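Local coordinates for protein hydrolase, haloacid dehalogenase-like family (Pseudomonas syringae pv. tomato, PDB 3S6J) that binds calcium through its haloacid dehalogenase-like hydrolase domain, part of a longer protein, and may act as a sugar phosphatase, at residues E[21-25]-E[44-48]; E[93-99]-E[211-216]; E[117-121]-E[137-141]; E[177-181]-E[202-206]. All coordinates share one frame; numbering follows the deposited sequence.

Contact 1 of 4, residues E[21-25]-E[44-48]; sequences VYQNV and IHRKI
Tyr-22 and His-45 make the aromatic contact: the imidazole turns its edge to the phenol face in a T-shaped pair, ring centres 5.1 Å apart and planes at 69°. His-45 CE1 does the touching, 3.6 Å from Tyr-22 OH, and His-45 CG lies anti to the backbone N (chi1 -170°), which swings the ring toward the partner helix.

Methyl groups make the van der Waals contacts. Val-21 CG1 packs 3.5 Å from His-45 NE2, and Ile-48 slides past Asn-24 in the opposite direction, its CG2 3.8 Å from Asn-24 ND2. The purely apolar pairs are valine on isoleucine: Val-21 CG1 meets Ile-48 CG2, Val-25 CG2 lies 3.8 Å from Ile-48 CG1 and also touches His-45 CA, and Val-25 CG1 reaches Ile-44 CG2 at 4.2 Å.

The polar ends are bound elsewhere. Asn-24 bonds to Asp-14 and His-79, so it links this helix to a calcium ligand. His-45 NE2 bonds to Gly-193 O. Tyr-22 OH hydrogen-bonds His-45 ND1 of the second subunit, and His-45 ND1 hydrogen-bonds Tyr-22 OH of that subunit, placing the T-shaped pair at the dimer interface. Helices 21-34 and 41-47 packed this way, beside the calcium site, are consistent with the helical C1-type cap of haloacid dehalogenase-like hydrolases.

Contact 2 of 4, residues E[93-99]-E[211-216]; sequences LPGAVEL and DPLDLL
The Pro-212 ring carries Pro-94 O over one face, with the oxygen 3.3 Å from Pro-212 CD and nearly as close to CB and CG. Around the rim of that ring stand two methyl or methylene groups: Ala-96 CB at 4.0 Å from Pro-212 CG, and Leu-93 CB beside CD. The other proline, Pro-94, sets its CG 4.0 Å from Asp-211 OD2, its side chain crossing that of Asp-211 at about a right angle.

Pro-94 O also takes a weak hydrogen bond from Leu-213 N (3.1 Å, 129° at the hydrogen). Gly-95 has positive phi in the type II turn 93-96; because it has no side chain, its CA can come within 4.0 Å of Leu-213 CA. Further along, Leu-99 and Leu-216 slide past each other in opposite directions, CD1 to CD1, and Leu-216 CD2 lies 3.7 Å from Glu-98 CG on the extended glutamate chain.

Asp-211 caps its own helix: OD1 accepts from Asp-214 N at 3.0 Å, while OD2 forms a salt bridge with Arg-43 of the second subunit. The two helix starts are therefore joined mainly by apolar surface and one weak bond, and the two oxygens of Asp-211 serve different partners, OD1 the helix start and OD2 the dimer interface.

Contact 3 of 4, residues E[117-121]-E[137-141]; sequences GIDTA and IVTRD
Ile-118 crosses the side chain of Asp-141 at about a right angle, its CG1 3.5 Å from Asp-141 OD2, and also reaches Thr-139 OG1 at 4.0 Å. CG1 stands beside the backbone N (chi1 -75°), on the side where the aspartate comes in. The same OD2 accepts from Ile-118 N, 2.9 Å away, in a nearly straight bond of 172°. It is met on the syn side, with the donor 32° out of the carboxylate plane. Gly-117 holds the N-cap position and has no side chain to offer, so an acceptor from across the contact binds the first N-H of the helix. A carboxylate at a helix start should be favoured by the helix dipole. Gly-117 CA lies 3.5 Å from the same oxygen, at a place where a side chain would crowd it.

In the fold this is one beta-alpha-beta unit of the central parallel sheet: helix 118-127 connects strand 110-113 to strand 137-138, and the contact pins the start of the helix to the end of the second strand and the turn that follows it. Deeper in, Ala-121 CB meets both Thr-139 CG2 at 4.2 Å and Ile-137 CD1 at 4.3 Å. Gly-117 O is gripped twice, by Ala-121 N and by Thr-120 OG1. Beyond the two segments, Thr-139 N bonds to the carboxylate of Asp-142, and the backbone of Arg-140 to that of Gly-116.

Contact 4 of 4, residues E[177-181]-E[202-206]; sequences MLAAR and RAGAL
With CG anti to the carbonyl carbon (chi1 -63°), the side chain of Met-177, modelled as selenomethionine, then bends at chi2 (-53°) and chi3, and its selenium settles against Ala-205: SE is 3.7 Å from Ala-205 CB, and CG is close to the same methyl. Its CB stays near the helix and presses on Ala-203, 3.2 Å from Ala-203 O and 3.8 Å from Ala-203 CB. Leu-178 joins from the neighbouring position in a less regular conformation, both its chi1 of -104° and its chi2 falling away from the staggered angles. Together they bring Leu-178 CD1 to 3.4 Å from Ala-203 O and 3.7 Å from Ala-203 CB, so the alanine methyl touches both Met-177 CB and the leucine branch. Leu-178 N also approaches Ala-203 O, but the angle is too poor for a hydrogen bond.

Gly-204 closes helix 197-202 with a Schellman motif, its positive phi ending the helix just where helix 174-182 runs past. Without a side chain there, the backbone can come close to the partner helix: Arg-181 CG packs 3.9 Å from Gly-204 CA, and Arg-181 CD lies 3.8 Å from Gly-204 O. The arginine bends at its second and third torsions, which lays its aliphatic part along the turn. In the Rossmann-like core, the end of helix 197-202 thus meets the side of helix 174-182 just before the chain enters strand 207-209 at the edge of the parallel sheet. Leu-200 of helix 197-202 touches both Met-177 and Ala-205, extending the apolar patch, while the guanidinium of Arg-181 makes a weak hydrogen bond to Ala-185 O.

From the N terminus, contact 1 closes first, a short loop joining helices 21-34 and 41-47 before the other three begin. The chain then enters contact 2 at 93-99 and returns to it only at 211-216, tying the start of helix 96-105 to that of helix 212-217 near the C-terminal end. Contacts 3 and 4 both nest inside that long loop and follow one another in series: contact 3 binds a beta-alpha-beta unit at one edge of the parallel sheet, and contact 4 joins helix 174-182 to the turn before the strand at the other edge. Their centres lie 22 Å apart, on opposite sides of the chain's centre. Contacts 1 and 2 both touch the second subunit.

Contact 1 of 4, residues E[21-25]-E[44-48]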
loop_
_atom_site.group_PDB
_atom_site.type_symbol
_atom_site.label_atom_id
_atom_site.label_comp_id
_atom_site.label_asym_id
_atom_site.label_seq_id
_atom_site.Cartn_x
_atom_site.Cartn_y
_atom_site.Cartn_z
ATOM N N VAL E 21 2.612 -6.729 -6.158
ATOM C CA VAL E 21 3.056 -6.335 -4.827
ATOM C C VAL E 21 2.051 -6.725 -3.743
ATOM O O VAL E 21 2.431 -7.197 -2.694
ATOM C CB VAL E 21 3.321 -4.805 -4.748
ATOM C CG1 VAL E 21 3.488 -4.370 -3.306
ATOM C CG2 VAL E 21 4.550 -4.405 -5.582
ATOM N N TYR E 22 0.765 -6.512 -4.001
ATOM C CA TYR E 22 -0.257 -6.748 -3.005
ATOM C C TYR E 22 -0.431 -8.248 -2.725
ATOM O O TYR E 22 -0.790 -8.647 -1.605
ATOM C CB TYR E 22 -1.585 -6.059 -3.402
ATOM C CG TYR E 22 -1.477 -4.541 -3.308
ATOM C CD1 TYR E 22 -0.795 -3.808 -4.283
ATOM C CD2 TYR E 22 -2.021 -3.840 -2.229
ATOM C CE1 TYR E 22 -0.679 -2.425 -4.200
ATOM C CE2 TYR E 22 -1.894 -2.455 -2.138
ATOM C CZ TYR E 22 -1.220 -1.761 -3.125
ATOM O OH TYR E 22 -1.071 -0.398 -3.029
ATOM N N GLN E 23 -0.156 -9.076 -3.731
ATOM C CA GLN E 23 -0.136 -10.517 -3.511
ATOM C C GLN E 23 1.083 -10.887 -2.653
ATOM O O GLN E 23 0.986 -11.712 -1.738
ATOM C CB GLN E 23 -0.156 -11.286 -4.842
ATOM C CG GLN E 23 -1.518 -11.313 -5.542
ATOM C CD GLN E 23 -1.894 -9.982 -6.193
ATOM O OE1 GLN E 23 -1.032 -9.199 -6.599
ATOM N NE2 GLN E 23 -3.190 -9.732 -6.302
ATOM N N ASN E 24 2.220 -10.251 -2.942
ATOM C CA ASN E 24 3.444 -10.473 -2.180
ATOM C C ASN E 24 3.186 -10.106 -0.714
ATOM O O ASN E 24 3.406 -10.915 0.177
ATOM C CB ASN E 24 4.612 -9.679 -2.781
ATOM C CG ASN E 24 5.964 -10.283 -2.465
ATOM O OD1 ASN E 24 6.072 -11.178 -1.636
ATOM N ND2 ASN E 24 7.001 -9.800 -3.130
ATOM N N VAL E 25 2.661 -8.907 -0.473
ATOM C CA VAL E 25 2.284 -8.501 0.878
ATOM C C VAL E 25 1.420 -9.548 1.605
ATOM O O VAL E 25 1.714 -9.933 2.739
ATOM C CB VAL E 25 1.569 -7.108 0.893
ATOM C CG1 VAL E 25 1.235 -6.703 2.314
ATOM C CG2 VAL E 25 2.449 -6.048 0.276
ATOM N N ILE E 44 4.962 -4.460 6.247
ATOM C CA ILE E 44 5.397 -5.460 5.264
ATOM C C ILE E 44 5.506 -4.844 3.860
ATOM O O ILE E 44 6.450 -5.122 3.113
ATOM C CB ILE E 44 4.460 -6.696 5.236
ATOM C CG1 ILE E 44 4.487 -7.413 6.601
ATOM C CG2 ILE E 44 4.885 -7.650 4.114
ATOM C CD1 ILE E 44 3.332 -8.388 6.866
ATOM N N HIS E 45 4.549 -3.984 3.526
ATOM C CA HIS E 45 4.490 -3.334 2.206
ATOM C C HIS E 45 5.713 -2.440 2.023
ATOM O O HIS E 45 6.255 -2.329 0.925
ATOM C CB HIS E 45 3.186 -2.515 2.067
ATOM C CG HIS E 45 2.909 -2.013 0.677
ATOM N ND1 HIS E 45 1.739 -1.382 0.343
ATOM C CD2 HIS E 45 3.652 -2.077 -0.463
ATOM C CE1 HIS E 45 1.758 -1.075 -0.949
ATOM N NE2 HIS E 45 2.908 -1.484 -1.450
ATOM N N ARG E 46 6.159 -1.817 3.109
ATOM C CA ARG E 46 7.335 -0.939 3.071
ATOM C C ARG E 46 8.605 -1.654 2.604
ATOM O O ARG E 46 9.498 -1.028 2.033
ATOM C CB ARG E 46 7.611 -0.356 4.464
ATOM C CG ARG E 46 6.843 0.902 4.820
ATOM C CD ARG E 46 7.674 1.775 5.791
ATOM N NE ARG E 46 8.195 1.040 6.956
ATOM C CZ ARG E 46 8.560 1.617 8.109
ATOM N NH1 ARG E 46 8.466 2.936 8.265
ATOM N NH2 ARG E 46 9.019 0.878 9.114
ATOM N N LYS E 47 8.704 -2.954 2.880
ATOM C CA LYS E 47 9.929 -3.706 2.602
ATOM C C LYS E 47 9.885 -4.489 1.280
ATOM O O LYS E 47 10.888 -5.063 0.848
ATOM C CB LYS E 47 10.237 -4.687 3.742
ATOM C CG LYS E 47 10.177 -4.108 5.153
ATOM C CD LYS E 47 11.189 -2.985 5.389
ATOM C CE LYS E 47 11.370 -2.715 6.891
ATOM N NZ LYS E 47 12.052 -1.409 7.167
ATOM N N ILE E 48 8.724 -4.557 0.654
ATOM C CA ILE E 48 8.606 -5.299 -0.598
ATOM C C ILE E 48 9.573 -4.723 -1.640
ATOM O O ILE E 48 9.550 -3.519 -1.949
ATOM C CB ILE E 48 7.140 -5.318 -1.115
ATOM C CG1 ILE E 48 6.224 -5.957 -0.065
ATOM C CG2 ILE E 48 7.031 -6.070 -2.441
ATOM C CD1 ILE E 48 6.540 -7.425 0.260
#

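Contact 2 of 4, residues E[93-99]-E[211-216]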
loop_
_atom_site.group_PDB
_atom_site.type_symbol
_atom_site.label_atom_id
_atom_site.label_comp_id
_atom_site.label_asym_id
_atom_site.label_seq_id
_atom_site.Cartn_x
_atom_site.Cartn_y
_atom_site.Cartn_z
ATOM N N LEU E 93 0.638 -5.053 -15.536
ATOM C CA LEU E 93 0.264 -3.635 -15.389
ATOM C C LEU E 93 0.100 -2.956 -16.761
ATOM O O LEU E 93 0.767 -3.351 -17.705
ATOM C CB LEU E 93 1.331 -2.902 -14.565
ATOM C CG LEU E 93 1.224 -3.072 -13.047
ATOM C CD1 LEU E 93 2.566 -2.895 -12.328
ATOM C CD2 LEU E 93 0.154 -2.114 -12.504
ATOM N N PRO E 94 -0.760 -1.910 -16.858
ATOM C CA PRO E 94 -0.979 -1.177 -18.120
ATOM C C PRO E 94 0.308 -0.699 -18.778
ATOM O O PRO E 94 1.131 -0.077 -18.116
ATOM C CB PRO E 94 -1.780 0.058 -17.688
ATOM C CG PRO E 94 -2.441 -0.316 -16.428
ATOM C CD PRO E 94 -1.522 -1.315 -15.741
ATOM N N GLY E 95 0.465 -0.978 -20.069
ATOM C CA GLY E 95 1.591 -0.475 -20.825
ATOM C C GLY E 95 2.818 -1.337 -20.725
ATOM O O GLY E 95 3.779 -1.134 -21.463
ATOM N N ALA E 96 2.787 -2.294 -19.797
ATOM C CA ALA E 96 3.948 -3.124 -19.476
ATOM C C ALA E 96 4.456 -3.911 -20.675
ATOM O O ALA E 96 5.643 -3.876 -21.004
ATOM C CB ALA E 96 3.612 -4.073 -18.347
ATOM N N VAL E 97 3.563 -4.658 -21.304
ATOM C CA VAL E 97 3.935 -5.421 -22.485
ATOM C C VAL E 97 4.265 -4.467 -23.628
ATOM O O VAL E 97 5.306 -4.599 -24.276
ATOM C CB VAL E 97 2.813 -6.397 -22.903
ATOM C CG1 VAL E 97 3.017 -6.848 -24.333
ATOM C CG2 VAL E 97 2.766 -7.592 -21.950
ATOM N N GLU E 98 3.390 -3.492 -23.859
ATOM C CA GLU E 98 3.617 -2.531 -24.930
ATOM C C GLU E 98 4.950 -1.809 -24.807
ATOM O O GLU E 98 5.590 -1.523 -25.828
ATOM C CB GLU E 98 2.501 -1.499 -25.010
ATOM C CG GLU E 98 2.740 -0.466 -26.101
ATOM C CD GLU E 98 1.546 0.436 -26.302
ATOM O OE1 GLU E 98 0.634 0.353 -25.459
ATOM O OE2 GLU E 98 1.508 1.217 -27.295
ATOM N N LEU E 99 5.366 -1.504 -23.573
ATOM C CA LEU E 99 6.662 -0.854 -23.344
ATOM C C LEU E 99 7.774 -1.793 -23.774
ATOM O O LEU E 99 8.712 -1.389 -24.465
ATOM C CB LEU E 99 6.843 -0.447 -21.876
ATOM C CG LEU E 99 8.182 0.214 -21.495
ATOM C CD1 LEU E 99 8.460 1.464 -22.355
ATOM C CD2 LEU E 99 8.266 0.553 -19.996
ATOM N N ASP E 211 2.749 4.356 -13.976
ATOM C CA ASP E 211 2.826 2.967 -14.369
ATOM C C ASP E 211 3.586 2.892 -15.710
ATOM O O ASP E 211 4.060 3.910 -16.203
ATOM C CB ASP E 211 1.413 2.338 -14.401
ATOM C CG ASP E 211 0.431 3.117 -15.296
ATOM O OD1 ASP E 211 0.900 3.810 -16.225
ATOM O OD2 ASP E 211 -0.803 3.049 -15.071
ATOM N N PRO E 212 3.763 1.680 -16.268
ATOM C CA PRO E 212 4.585 1.598 -17.484
ATOM C C PRO E 212 4.023 2.432 -18.632
ATOM O O PRO E 212 4.805 2.988 -19.397
ATOM C CB PRO E 212 4.567 0.105 -17.827
ATOM C CG PRO E 212 4.305 -0.576 -16.491
ATOM C CD PRO E 212 3.407 0.352 -15.731
ATOM N N LEU E 213 2.699 2.541 -18.727
ATOM C CA LEU E 213 2.080 3.310 -19.800
ATOM C C LEU E 213 2.444 4.769 -19.629
ATOM O O LEU E 213 2.784 5.459 -20.601
ATOM C CB LEU E 213 0.557 3.141 -19.816
ATOM C CG LEU E 213 -0.258 3.856 -20.914
ATOM C CD1 LEU E 213 0.096 3.352 -22.307
ATOM C CD2 LEU E 213 -1.768 3.688 -20.693
ATOM N N ASP E 214 2.372 5.246 -18.391
ATOM C CA ASP E 214 2.664 6.647 -18.133
ATOM C C ASP E 214 4.115 6.910 -18.485
ATOM O O ASP E 214 4.449 7.914 -19.113
ATOM C CB ASP E 214 2.381 7.021 -16.679
ATOM C CG ASP E 214 2.416 8.520 -16.459
ATOM O OD1 ASP E 214 2.299 9.253 -17.480
ATOM O OD2 ASP E 214 2.565 8.958 -15.284
ATOM N N LEU E 215 4.978 5.979 -18.090
ATOM C CA LEU E 215 6.398 6.088 -18.393
ATOM C C LEU E 215 6.626 6.059 -19.906
ATOM O O LEU E 215 7.400 6.849 -20.450
ATOM C CB LEU E 215 7.157 4.952 -17.710
ATOM C CG LEU E 215 8.586 4.653 -18.151
ATOM C CD1 LEU E 215 9.461 5.874 -18.070
ATOM C CD2 LEU E 215 9.135 3.565 -17.272
ATOM N N LEU E 216 5.948 5.137 -20.580
ATOM C CA LEU E 216 6.076 4.990 -22.028
ATOM C C LEU E 216 5.762 6.306 -22.736
ATOM O O LEU E 216 6.466 6.705 -23.661
ATOM C CB LEU E 216 5.159 3.868 -22.533
ATOM C CG LEU E 216 4.890 3.691 -24.037
ATOM C CD1 LEU E 216 6.165 3.614 -24.874
ATOM C CD2 LEU E 216 4.038 2.438 -24.246
#

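Contact 3 of 4, residues E[117-121]-E[137-141]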
loop_
_atom_site.group_PDB
_atom_site.type_symbol
_atom_site.label_atom_id
_atom_site.label_comp_id
_atom_site.label_asym_id
_atom_site.label_seq_id
_atom_site.Cartn_x
_atom_site.Cartn_y
_atom_site.Cartn_z
ATOM N N GLY E 117 13.322 -14.883 -6.042
ATOM C CA GLY E 117 14.028 -16.033 -6.575
ATOM C C GLY E 117 13.288 -16.576 -7.783
ATOM O O GLY E 117 12.225 -16.068 -8.151
ATOM N N ILE E 118 13.849 -17.611 -8.400
ATOM C CA ILE E 118 13.283 -18.202 -9.615
ATOM C C ILE E 118 11.771 -18.472 -9.547
ATOM O O ILE E 118 11.063 -18.302 -10.537
ATOM C CB ILE E 118 14.055 -19.492 -9.995
ATOM C CG1 ILE E 118 15.409 -19.132 -10.605
ATOM C CG2 ILE E 118 13.267 -20.341 -10.973
ATOM C CD1 ILE E 118 15.330 -18.742 -12.073
ATOM N N ASP E 119 11.278 -18.885 -8.378
ATOM C CA ASP E 119 9.868 -19.250 -8.220
ATOM C C ASP E 119 8.915 -18.079 -8.462
ATOM O O ASP E 119 8.077 -18.110 -9.373
ATOM C CB ASP E 119 9.614 -19.828 -6.822
ATOM C CG ASP E 119 10.292 -21.175 -6.603
ATOM O OD1 ASP E 119 11.043 -21.625 -7.504
ATOM O OD2 ASP E 119 10.073 -21.784 -5.522
ATOM N N THR E 120 9.017 -17.057 -7.622
ATOM C CA THR E 120 8.175 -15.884 -7.790
ATOM C C THR E 120 8.359 -15.313 -9.188
ATOM O O THR E 120 7.390 -15.013 -9.871
ATOM C CB THR E 120 8.470 -14.795 -6.720
ATOM O OG1 THR E 120 9.882 -14.718 -6.493
ATOM C CG2 THR E 120 7.780 -15.131 -5.398
ATOM N N ALA E 121 9.604 -15.173 -9.619
ATOM C CA ALA E 121 9.875 -14.564 -10.915
ATOM C C ALA E 121 9.218 -15.301 -12.081
ATOM O O ALA E 121 8.795 -14.679 -13.054
ATOM C CB ALA E 121 11.376 -14.421 -11.139
ATOM N N ILE E 137 17.126 -11.726 -17.708
ATOM C CA ILE E 137 16.655 -11.564 -16.342
ATOM C C ILE E 137 17.686 -12.035 -15.325
ATOM O O ILE E 137 18.396 -13.018 -15.545
ATOM C CB ILE E 137 15.323 -12.309 -16.102
ATOM C CG1 ILE E 137 14.879 -12.156 -14.646
ATOM C CG2 ILE E 137 15.456 -13.785 -16.461
ATOM C CD1 ILE E 137 13.468 -12.643 -14.391
ATOM N N VAL E 138 17.768 -11.306 -14.217
ATOM C CA VAL E 138 18.598 -11.689 -13.082
ATOM C C VAL E 138 17.700 -11.835 -11.865
ATOM O O VAL E 138 16.805 -11.018 -11.649
ATOM C CB VAL E 138 19.681 -10.632 -12.794
ATOM C CG1 VAL E 138 20.360 -10.923 -11.493
ATOM C CG2 VAL E 138 20.706 -10.617 -13.909
ATOM N N THR E 139 17.925 -12.888 -11.085
ATOM C CA THR E 139 17.158 -13.111 -9.868
ATOM C C THR E 139 18.066 -13.165 -8.645
ATOM O O THR E 139 19.294 -13.154 -8.759
ATOM C CB THR E 139 16.304 -14.409 -9.954
ATOM O OG1 THR E 139 17.156 -15.563 -9.903
ATOM C CG2 THR E 139 15.529 -14.437 -11.238
ATOM N N ARG E 140 17.444 -13.220 -7.472
ATOM C CA ARG E 140 18.152 -13.288 -6.202
ATOM C C ARG E 140 19.087 -14.490 -6.175
ATOM O O ARG E 140 20.146 -14.459 -5.553
ATOM C CB ARG E 140 17.131 -13.388 -5.068
ATOM C CG ARG E 140 17.706 -13.790 -3.740
ATOM C CD ARG E 140 18.405 -12.624 -3.068
ATOM N NE ARG E 140 19.123 -13.077 -1.882
ATOM C CZ ARG E 140 20.370 -13.519 -1.916
ATOM N NH1 ARG E 140 21.016 -13.553 -3.074
ATOM N NH2 ARG E 140 20.975 -13.920 -0.800
ATOM N N ASP E 141 18.687 -15.552 -6.862
ATOM C CA ASP E 141 19.518 -16.744 -6.969
ATOM C C ASP E 141 20.764 -16.495 -7.821
ATOM O O ASP E 141 21.643 -17.351 -7.912
ATOM C CB ASP E 141 18.704 -17.902 -7.545
ATOM C CG ASP E 141 17.447 -18.200 -6.730
ATOM O OD1 ASP E 141 17.511 -18.159 -5.477
ATOM O OD2 ASP E 141 16.392 -18.488 -7.345
#

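Contact 4 of 4, residues E[177-181]-E[202-206]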
loop_
_atom_site.group_PDB
_atom_site.type_symbol
_atom_site.label_atom_id
_atom_site.label_comp_id
_atom_site.label_asym_id
_atom_site.label_seq_id
_atom_site.Cartn_x
_atom_site.Cartn_y
_atom_site.Cartn_z
HETATM N N MSE E 177 15.333 2.332 -6.118
HETATM C CA MSE E 177 15.941 3.645 -6.266
HETATM C C MSE E 177 17.255 3.734 -5.494
HETATM O O MSE E 177 18.260 4.216 -6.016
HETATM C CB MSE E 177 14.972 4.749 -5.816
HETATM C CG MSE E 177 13.696 4.852 -6.645
HETATM SE SE MSE E 177 14.096 5.011 -8.568
HETATM C CE MSE E 177 13.762 3.172 -9.091
ATOM N N LEU E 178 17.218 3.268 -4.250
ATOM C CA LEU E 178 18.403 3.148 -3.423
ATOM C C LEU E 178 19.509 2.353 -4.148
ATOM O O LEU E 178 20.637 2.847 -4.310
ATOM C CB LEU E 178 18.029 2.490 -2.086
ATOM C CG LEU E 178 17.922 3.355 -0.813
ATOM C CD1 LEU E 178 17.629 4.812 -1.049
ATOM C CD2 LEU E 178 16.938 2.773 0.186
ATOM N N ALA E 179 19.188 1.142 -4.610
ATOM C CA ALA E 179 20.178 0.363 -5.339
ATOM C C ALA E 179 20.657 1.084 -6.605
ATOM O O ALA E 179 21.823 0.972 -6.994
ATOM C CB ALA E 179 19.642 -1.025 -5.669
ATOM N N ALA E 180 19.760 1.813 -7.261
ATOM C CA ALA E 180 20.138 2.487 -8.496
ATOM C C ALA E 180 21.198 3.530 -8.171
ATOM O O ALA E 180 22.231 3.610 -8.835
ATOM C CB ALA E 180 18.931 3.126 -9.170
ATOM N N ARG E 181 20.919 4.342 -7.158
ATOM C CA ARG E 181 21.817 5.411 -6.755
ATOM C C ARG E 181 23.158 4.866 -6.224
ATOM O O ARG E 181 24.204 5.467 -6.420
ATOM C CB ARG E 181 21.135 6.296 -5.712
ATOM C CG ARG E 181 19.930 7.077 -6.224
ATOM C CD ARG E 181 20.287 7.846 -7.496
ATOM N NE ARG E 181 21.511 8.591 -7.275
ATOM C CZ ARG E 181 22.442 8.852 -8.185
ATOM N NH1 ARG E 181 22.318 8.440 -9.442
ATOM N NH2 ARG E 181 23.518 9.535 -7.806
ATOM N N ARG E 202 12.760 10.721 -2.473
ATOM C CA ARG E 202 13.743 10.725 -1.398
ATOM C C ARG E 202 14.712 9.541 -1.462
ATOM O O ARG E 202 15.815 9.627 -0.965
ATOM C CB ARG E 202 13.056 10.830 -0.039
ATOM C CG ARG E 202 12.719 12.268 0.279
ATOM C CD ARG E 202 11.423 12.410 1.038
ATOM N NE ARG E 202 11.625 12.397 2.477
ATOM C CZ ARG E 202 11.395 11.343 3.247
ATOM N NH1 ARG E 202 10.969 10.205 2.706
ATOM N NH2 ARG E 202 11.599 11.433 4.561
ATOM N N ALA E 203 14.311 8.453 -2.107
ATOM C CA ALA E 203 15.188 7.294 -2.241
ATOM C C ALA E 203 15.991 7.426 -3.518
ATOM O O ALA E 203 16.779 6.544 -3.853
ATOM C CB ALA E 203 14.391 6.003 -2.241
ATOM N N GLY E 204 15.782 8.539 -4.224
ATOM C CA GLY E 204 16.616 8.904 -5.353
ATOM C C GLY E 204 16.002 8.925 -6.741
ATOM O O GLY E 204 16.715 9.131 -7.705
ATOM N N ALA E 205 14.699 8.721 -6.864
ATOM C CA ALA E 205 14.072 8.771 -8.186
ATOM C C ALA E 205 14.247 10.147 -8.847
ATOM O O ALA E 205 14.049 11.178 -8.201
ATOM C CB ALA E 205 12.611 8.378 -8.104
ATOM N N LEU E 206 14.664 10.150 -10.116
ATOM C CA LEU E 206 14.834 11.387 -10.875
ATOM C C LEU E 206 13.505 11.856 -11.462
ATOM O O LEU E 206 13.254 13.058 -11.542
ATOM C CB LEU E 206 15.875 11.226 -11.990
ATOM C CG LEU E 206 16.141 12.482 -12.850
ATOM C CD1 LEU E 206 16.713 13.646 -12.011
ATOM C CD2 LEU E 206 17.083 12.166 -13.988
#